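Local atomic coordinates of glycosaminoglycan xylosylkinase (Hydra vulgaris, PDB entry 5XOM), a protein that is a Fam20-family kinase that probably phosphorylates the xylose of the glycosaminoglycan linkage on proteoglycans. Residues F45-A49 with W50-H54; D55-V59 with R60-V64. One frame throughout, in Å; residues are numbered along the deposited sequence.

How the interactions relate
Interactions 1 and 2 follow one another along the chain and share helix 49-56. Residues 45-54 start that helix, with His48 as its N-cap. Residues 55-64 leave it, turn back and lead toward helix 67-79. The centres of the two contacts lie about 14 Å apart. They touch where Trp53 CZ3 packs at 3.5 Å from Leu62 O, and Pro152 adjoins both Trp53 and Thr63. Interaction 1 also reaches the second subunit, whereas interaction 2 is covered from within its own chain. The side chain of Val59 in interaction 2 is about 6 Å from a bound NAG. This sugar belongs to a glycan and does not mark a substrate pocket.

Interaction 1 of 2, residues F45-A49 with W50-H54; sequences FNIHA and WDVWH
His48 ends the extended run 46-48 and caps the helix that carries Trp50, Val52 and Trp53. Its carbonyl O accepts from Val52 N at 3.2 Å, and only weakly from Asp51 N. The next turn is closed by Trp53 N bonding to Ala49 O at 3.0 Å. The ring of His48 supplies the N-cap bond. With CG anti to the backbone N (chi1 -167°), the ring folds over the start of the helix, and ND1 accepts from Trp50 N at 3.0 Å. This bond is nearly straight at the hydrogen (166°), although the donor is tilted somewhat out of the ring plane. The capping bond helps fix the rotation of the imidazole. The same ring then makes an edge-to-face pair with Trp50. Its CE1 stands over one indole face, off centre toward the rim, 3.3 Å from Trp50 CD1, and the planes meet at 66°. Trp50 NE1 donates to Asp101 O. Water 1 accepts from His48 N at 2.9 Å and donates to Asp51 OD2 at 2.7 Å. It thus stands where a capping box would have a direct bond. On another side, the CG2 methyls of Ile47 and Val52 meet at 3.7 Å, the two side chains crossing at about a right angle. Replacing Trp50 with an alanine would probably leave the His48 edge without its aromatic face and the carbonyl of Asp101 without its indole N-H donor. Ala49, Trp50 and Val52 rest on helix 67-79, and Trp50 and Trp53 touch strand 106-112. Ile47 packs on Tyr71 of the second subunit, and Val52 on its Val68.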
ATOM      1  N   PHE A  45      11.982  10.317  -7.257  1.00 61.22           N
ATOM      2  CA  PHE A  45      10.923   9.501  -6.660  1.00 51.36           C
ATOM      3  C   PHE A  45       9.585   9.599  -7.396  1.00 47.69           C
ATOM      4  O   PHE A  45       8.528   9.499  -6.771  1.00 50.71           O
ATOM      5  CB  PHE A  45      10.719   9.864  -5.184  1.00 49.57           C
ATOM      6  CG  PHE A  45      11.968   9.768  -4.351  1.00 43.31           C
ATOM      7  CD1 PHE A  45      12.471   8.538  -3.966  1.00 43.61           C
ATOM      8  CD2 PHE A  45      12.626  10.914  -3.937  1.00 43.38           C
ATOM      9  CE1 PHE A  45      13.622   8.456  -3.198  1.00 51.34           C
ATOM     10  CE2 PHE A  45      13.770  10.840  -3.171  1.00 41.85           C
ATOM     11  CZ  PHE A  45      14.271   9.609  -2.799  1.00 48.16           C
ATOM     12  N   ASN A  46       9.593   9.761  -8.716  1.00 47.55           N
ATOM     13  CA  ASN A  46       8.356   9.943  -9.467  1.00 46.51           C
ATOM     14  C   ASN A  46       7.815   8.608  -9.973  1.00 41.61           C
ATOM     15  O   ASN A  46       8.543   7.833 -10.600  1.00 42.13           O
ATOM     16  CB  ASN A  46       8.588  10.899 -10.635  1.00 51.08           C
ATOM     17  CG  ASN A  46       8.679  12.346 -10.189  1.00 60.10           C
ATOM     18  OD1 ASN A  46       8.095  12.736  -9.177  1.00 63.56           O
ATOM     19  ND2 ASN A  46       9.422  13.149 -10.939  1.00 71.31           N
ATOM     20  N   ILE A  47       6.531   8.358  -9.719  1.00 37.63           N
ATOM     21  CA  ILE A  47       5.795   7.232 -10.293  1.00 37.90           C
ATOM     22  C   ILE A  47       4.512   7.776 -10.905  1.00 38.96           C
ATOM     23  O   ILE A  47       3.775   8.514 -10.242  1.00 38.51           O
ATOM     24  CB  ILE A  47       5.470   6.162  -9.235  1.00 34.88           C
ATOM     25  CG1 ILE A  47       6.731   5.783  -8.448  1.00 35.26           C
ATOM     26  CG2 ILE A  47       4.825   4.935  -9.891  1.00 29.33           C
ATOM     27  CD1 ILE A  47       6.478   4.830  -7.298  1.00 29.27           C
ATOM     28  N   HIS A  48       4.246   7.433 -12.165  1.00 31.74           N
ATOM     29  CA  HIS A  48       3.027   7.917 -12.798  1.00 35.76           C
ATOM     30  C   HIS A  48       1.837   7.027 -12.460  1.00 30.97           C
ATOM     31  O   HIS A  48       1.964   5.805 -12.337  1.00 32.64           O
ATOM     32  CB  HIS A  48       3.169   8.022 -14.313  1.00 34.25           C
ATOM     33  CG  HIS A  48       2.059   8.802 -14.947  1.00 37.17           C
ATOM     34  ND1 HIS A  48       0.867   8.224 -15.331  1.00 31.91           N
ATOM     35  CD2 HIS A  48       1.935  10.126 -15.210  1.00 35.74           C
ATOM     36  CE1 HIS A  48       0.071   9.152 -15.833  1.00 35.67           C
ATOM     37  NE2 HIS A  48       0.694  10.315 -15.768  1.00 32.71           N
ATOM     38  N   ALA A  49       0.673   7.663 -12.314  1.00 30.91           N
ATOM     39  CA  ALA A  49      -0.527   6.961 -11.870  1.00 27.94           C
ATOM     40  C   ALA A  49      -0.902   5.808 -12.798  1.00 25.01           C
ATOM     41  O   ALA A  49      -1.363   4.761 -12.331  1.00 28.64           O
ATOM     42  CB  ALA A  49      -1.686   7.944 -11.749  1.00 27.41           C
ATOM     43  N   TRP A  50      -0.726   5.968 -14.115  1.00 20.87           N
ATOM     44  CA  TRP A  50      -1.136   4.871 -14.986  1.00 22.87           C
ATOM     45  C   TRP A  50      -0.259   3.645 -14.784  1.00 29.16           C
ATOM     46  O   TRP A  50      -0.731   2.518 -14.961  1.00 31.53           O
ATOM     47  CB  TRP A  50      -1.133   5.290 -16.458  1.00 21.13           C
ATOM     48  CG  TRP A  50      -1.956   6.510 -16.828  1.00 26.46           C
ATOM     49  CD1 TRP A  50      -1.720   7.350 -17.880  1.00 32.31           C
ATOM     50  CD2 TRP A  50      -3.139   7.019 -16.173  1.00 27.08           C
ATOM     51  NE1 TRP A  50      -2.670   8.345 -17.924  1.00 28.86           N
ATOM     52  CE2 TRP A  50      -3.548   8.168 -16.886  1.00 30.55           C
ATOM     53  CE3 TRP A  50      -3.887   6.620 -15.057  1.00 28.27           C
ATOM     54  CZ2 TRP A  50      -4.666   8.916 -16.523  1.00 25.82           C
ATOM     55  CZ3 TRP A  50      -4.995   7.367 -14.696  1.00 25.49           C
ATOM     56  CH2 TRP A  50      -5.374   8.501 -15.427  1.00 26.51           C
ATOM     57  N   ASP A  51       0.995   3.835 -14.370  1.00 25.24           N
ATOM     58  CA  ASP A  51       1.832   2.690 -14.027  1.00 24.96           C
ATOM     59  C   ASP A  51       1.385   2.056 -12.715  1.00 30.44           C
ATOM     60  O   ASP A  51       1.440   0.830 -12.563  1.00 29.96           O
ATOM     61  CB  ASP A  51       3.298   3.115 -13.952  1.00 29.97           C
ATOM     62  CG  ASP A  51       3.893   3.410 -15.321  1.00 35.78           C
ATOM     63  OD1 ASP A  51       3.565   2.692 -16.293  1.00 37.87           O
ATOM     64  OD2 ASP A  51       4.695   4.360 -15.420  1.00 35.68           O
ATOM     65  N   VAL A  52       0.957   2.875 -11.749  1.00 26.36           N
ATOM     66  CA  VAL A  52       0.394   2.338 -10.513  1.00 29.71           C
ATOM     67  C   VAL A  52      -0.795   1.435 -10.817  1.00 37.78           C
ATOM     68  O   VAL A  52      -0.946   0.362 -10.221  1.00 40.67           O
ATOM     69  CB  VAL A  52       0.006   3.482  -9.559  1.00 25.42           C
ATOM     70  CG1 VAL A  52      -0.667   2.927  -8.310  1.00 18.16           C
ATOM     71  CG2 VAL A  52       1.241   4.306  -9.195  1.00 26.14           C
ATOM     72  N   TRP A  53      -1.656   1.861 -11.747  1.00 36.98           N
ATOM     73  CA  TRP A  53      -2.807   1.055 -12.147  1.00 30.67           C
ATOM     74  C   TRP A  53      -2.366  -0.247 -12.805  1.00 30.11           C
ATOM     75  O   TRP A  53      -2.855  -1.329 -12.459  1.00 30.72           O
ATOM     76  CB  TRP A  53      -3.700   1.873 -13.087  1.00 29.70           C
ATOM     77  CG  TRP A  53      -4.796   1.124 -13.825  1.00 31.00           C
ATOM     78  CD1 TRP A  53      -5.097   1.223 -15.155  1.00 33.18           C
ATOM     79  CD2 TRP A  53      -5.745   0.195 -13.273  1.00 25.16           C
ATOM     80  NE1 TRP A  53      -6.162   0.414 -15.469  1.00 25.41           N
ATOM     81  CE2 TRP A  53      -6.580  -0.228 -14.332  1.00 27.89           C
ATOM     82  CE3 TRP A  53      -5.967  -0.322 -11.991  1.00 23.35           C
ATOM     83  CZ2 TRP A  53      -7.622  -1.139 -14.148  1.00 24.50           C
ATOM     84  CZ3 TRP A  53      -7.001  -1.234 -11.809  1.00 27.03           C
ATOM     85  CH2 TRP A  53      -7.814  -1.632 -12.885  1.00 24.87           C
ATOM     86  N   HIS A  54      -1.432  -0.167 -13.755  1.00 30.15           N
ATOM     87  CA  HIS A  54      -1.020  -1.370 -14.475  1.00 36.40           C
ATOM     88  C   HIS A  54      -0.342  -2.377 -13.554  1.00 40.34           C
ATOM     89  O   HIS A  54      -0.496  -3.587 -13.747  1.00 43.23           O
ATOM     90  CB  HIS A  54      -0.092  -1.002 -15.633  1.00 41.80           C
ATOM     91  CG  HIS A  54      -0.775  -0.284 -16.755  1.00 54.21           C
ATOM     92  ND1 HIS A  54      -0.281  -0.276 -18.042  1.00 60.58           N
ATOM     93  CD2 HIS A  54      -1.910   0.455 -16.785  1.00 62.17           C
ATOM     94  CE1 HIS A  54      -1.084   0.433 -18.815  1.00 65.48           C
ATOM     95  NE2 HIS A  54      -2.079   0.890 -18.076  1.00 65.48           N
TER
HETATM   96  O   HOH W   1       6.070   5.541 -13.354  1.00 43.17           O

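Interaction 2 of 2, residues D55-V59 with R60-V64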
ATOM      1  N   ASP A  55       0.399  -1.906 -12.552  1.00 36.01           N
ATOM      2  CA  ASP A  55       1.171  -2.789 -11.686  1.00 40.96           C
ATOM      3  C   ASP A  55       0.390  -3.349 -10.504  1.00 44.76           C
ATOM      4  O   ASP A  55       0.867  -4.301  -9.874  1.00 41.23           O
ATOM      5  CB  ASP A  55       2.404  -2.064 -11.139  1.00 43.44           C
ATOM      6  CG  ASP A  55       3.403  -1.710 -12.218  1.00 48.07           C
ATOM      7  OD1 ASP A  55       3.406  -2.373 -13.279  1.00 51.23           O
ATOM      8  OD2 ASP A  55       4.191  -0.768 -11.995  1.00 44.41           O
ATOM      9  N   MET A  56      -0.773  -2.794 -10.163  1.00 33.48           N
ATOM     10  CA  MET A  56      -1.471  -3.284  -8.982  1.00 30.83           C
ATOM     11  C   MET A  56      -2.352  -4.494  -9.270  1.00 25.40           C
ATOM     12  O   MET A  56      -2.749  -5.185  -8.326  1.00 31.26           O
ATOM     13  CB  MET A  56      -2.315  -2.165  -8.335  1.00 31.33           C
ATOM     14  CG  MET A  56      -3.654  -1.866  -9.000  1.00 27.04           C
ATOM     15  SD  MET A  56      -4.721  -0.767  -8.014  1.00 29.47           S
ATOM     16  CE  MET A  56      -3.686   0.683  -7.815  1.00 22.05           C
ATOM     17  N   ILE A  57      -2.624  -4.798 -10.535  1.00 25.52           N
ATOM     18  CA  ILE A  57      -3.536  -5.885 -10.880  1.00 25.70           C
ATOM     19  C   ILE A  57      -2.822  -7.226 -10.757  1.00 34.16           C
ATOM     20  O   ILE A  57      -1.701  -7.399 -11.252  1.00 34.64           O
ATOM     21  CB  ILE A  57      -4.099  -5.694 -12.295  1.00 27.18           C
ATOM     22  CG1 ILE A  57      -4.878  -4.385 -12.381  1.00 34.11           C
ATOM     23  CG2 ILE A  57      -4.996  -6.874 -12.684  1.00 26.50           C
ATOM     24  CD1 ILE A  57      -5.198  -3.985 -13.790  1.00 31.06           C
ATOM     25  N   SER A  58      -3.476  -8.176 -10.091  1.00 31.02           N
ATOM     26  CA  SER A  58      -3.127  -9.588 -10.134  1.00 33.72           C
ATOM     27  C   SER A  58      -4.398 -10.377 -10.414  1.00 36.52           C
ATOM     28  O   SER A  58      -5.499  -9.822 -10.447  1.00 35.09           O
ATOM     29  CB  SER A  58      -2.461 -10.050  -8.829  1.00 34.50           C
ATOM     30  OG  SER A  58      -3.276  -9.757  -7.713  1.00 45.32           O
ATOM     31  N   VAL A  59      -4.254 -11.689 -10.613  1.00 30.48           N
ATOM     32  CA  VAL A  59      -5.391 -12.466 -11.093  1.00 31.38           C
ATOM     33  C   VAL A  59      -6.488 -12.587 -10.039  1.00 35.31           C
ATOM     34  O   VAL A  59      -7.641 -12.874 -10.386  1.00 33.98           O
ATOM     35  CB  VAL A  59      -4.937 -13.860 -11.569  1.00 36.46           C
ATOM     36  CG1 VAL A  59      -4.790 -14.826 -10.400  1.00 35.67           C
ATOM     37  CG2 VAL A  59      -5.916 -14.408 -12.603  1.00 34.46           C
ATOM     38  N   ARG A  60      -6.181 -12.320  -8.768  1.00 34.35           N
ATOM     39  CA  ARG A  60      -7.186 -12.368  -7.715  1.00 31.78           C
ATOM     40  C   ARG A  60      -7.474 -11.007  -7.089  1.00 35.60           C
ATOM     41  O   ARG A  60      -8.142 -10.944  -6.049  1.00 32.35           O
ATOM     42  CB  ARG A  60      -6.749 -13.350  -6.625  1.00 27.64           C
ATOM     43  CG  ARG A  60      -6.770 -14.818  -7.071  1.00 26.19           C
ATOM     44  CD  ARG A  60      -8.157 -15.212  -7.608  1.00 35.56           C
ATOM     45  NE  ARG A  60      -9.210 -14.986  -6.629  1.00 35.75           N
ATOM     46  CZ  ARG A  60     -10.479 -15.341  -6.796  1.00 38.19           C
ATOM     47  NH1 ARG A  60     -10.910 -15.957  -7.898  1.00 31.74           N
ATOM     48  NH2 ARG A  60     -11.364 -15.084  -5.834  1.00 35.85           N
ATOM     49  N   ALA A  61      -7.032  -9.914  -7.710  1.00 32.18           N
ATOM     50  CA  ALA A  61      -7.328  -8.585  -7.174  1.00 34.58           C
ATOM     51  C   ALA A  61      -7.059  -7.536  -8.238  1.00 29.26           C
ATOM     52  O   ALA A  61      -5.933  -7.434  -8.735  1.00 33.27           O
ATOM     53  CB  ALA A  61      -6.502  -8.294  -5.918  1.00 35.13           C
ATOM     54  N   LEU A  62      -8.081  -6.745  -8.575  1.00 31.24           N
ATOM     55  CA  LEU A  62      -7.868  -5.613  -9.464  1.00 29.27           C
ATOM     56  C   LEU A  62      -7.333  -4.402  -8.714  1.00 29.51           C
ATOM     57  O   LEU A  62      -6.545  -3.631  -9.271  1.00 32.83           O
ATOM     58  CB  LEU A  62      -9.165  -5.245 -10.195  1.00 31.73           C
ATOM     59  CG  LEU A  62      -9.682  -6.193 -11.283  1.00 40.80           C
ATOM     60  CD1 LEU A  62     -10.893  -5.555 -11.976  1.00 36.39           C
ATOM     61  CD2 LEU A  62      -8.587  -6.569 -12.289  1.00 40.76           C
ATOM     62  N   THR A  63      -7.730  -4.223  -7.457  1.00 24.77           N
ATOM     63  CA  THR A  63      -7.285  -3.103  -6.642  1.00 29.35           C
ATOM     64  C   THR A  63      -6.756  -3.626  -5.313  1.00 30.13           C
ATOM     65  O   THR A  63      -6.890  -4.808  -4.982  1.00 30.05           O
ATOM     66  CB  THR A  63      -8.414  -2.090  -6.407  1.00 28.49           C
ATOM     67  OG1 THR A  63      -9.518  -2.750  -5.775  1.00 30.32           O
ATOM     68  CG2 THR A  63      -8.882  -1.492  -7.732  1.00 27.88           C
ATOM     69  N   VAL A  64      -6.156  -2.721  -4.545  1.00 30.96           N
ATOM     70  CA  VAL A  64      -5.453  -3.068  -3.320  1.00 32.47           C
ATOM     71  C   VAL A  64      -5.996  -2.237  -2.166  1.00 30.40           C
ATOM     72  O   VAL A  64      -6.704  -1.247  -2.354  1.00 30.12           O
ATOM     73  CB  VAL A  64      -3.933  -2.865  -3.455  1.00 32.37           C
ATOM     74  CG1 VAL A  64      -3.360  -3.866  -4.435  1.00 27.75           C
ATOM     75  CG2 VAL A  64      -3.638  -1.438  -3.902  1.00 31.10           C
TER
HETATM   76  O   HOH W   2      -3.796 -12.483  -6.602  1.00 50.92           O
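Met56 and Ile57 pack against Leu62 and Thr63 where the chain doubles back on itself. This is the tight end of the contact. Met56 CG sits squeezed between its own backbone N and carbonyl carbon (chi1 79°). This brings CG to 3.4 Å from Leu62 O, and SD follows at 3.7 Å from Thr63 CA. Val64 adds a looser apolar contact, its CG2 4.3 Å from Met56 SD. Ile70 of helix 67-79 touches both Met56 and Thr63. Ile57 and Leu62 lie side by side and point the same way, with Ile57 CG2 against Leu62 CD2 at 3.6 Å. Pro215 and Trp218 also meet Ile57, while Ile284 meets Leu62.

The turn end is looser and more polar. Ser58 is exposed, and its OG shares water 2 with Arg60 N, whose bond to the water is weak. Across the turn, Ser58 OG comes no nearer to a carbon than 4.0 Å, at Ala61 CB. The aliphatic part of Arg60 crosses Val59 at a slant, its CG 3.9 Å from Val59 CG1. Bends at chi2 and chi3 turn the outer chain. The guanidinium then leaves the contact to form a salt bridge with Asp262 and a hydrogen bond to Ser290 O.

Between the two ends lies an antiparallel hydrogen-bonded pair. Ser58 N donates almost straight to Ala61 O at 2.9 Å. Ala61 N donates back to Ser58 O, but from above the carbonyl plane, 66° out of it. With Val59 and Arg60 at the corner, this is a type I beta turn closed by a single bridge. It has the pattern of a two-residue beta-hairpin reduced to one pair, and it connects helix 49-56 to the segment before helix 67-79.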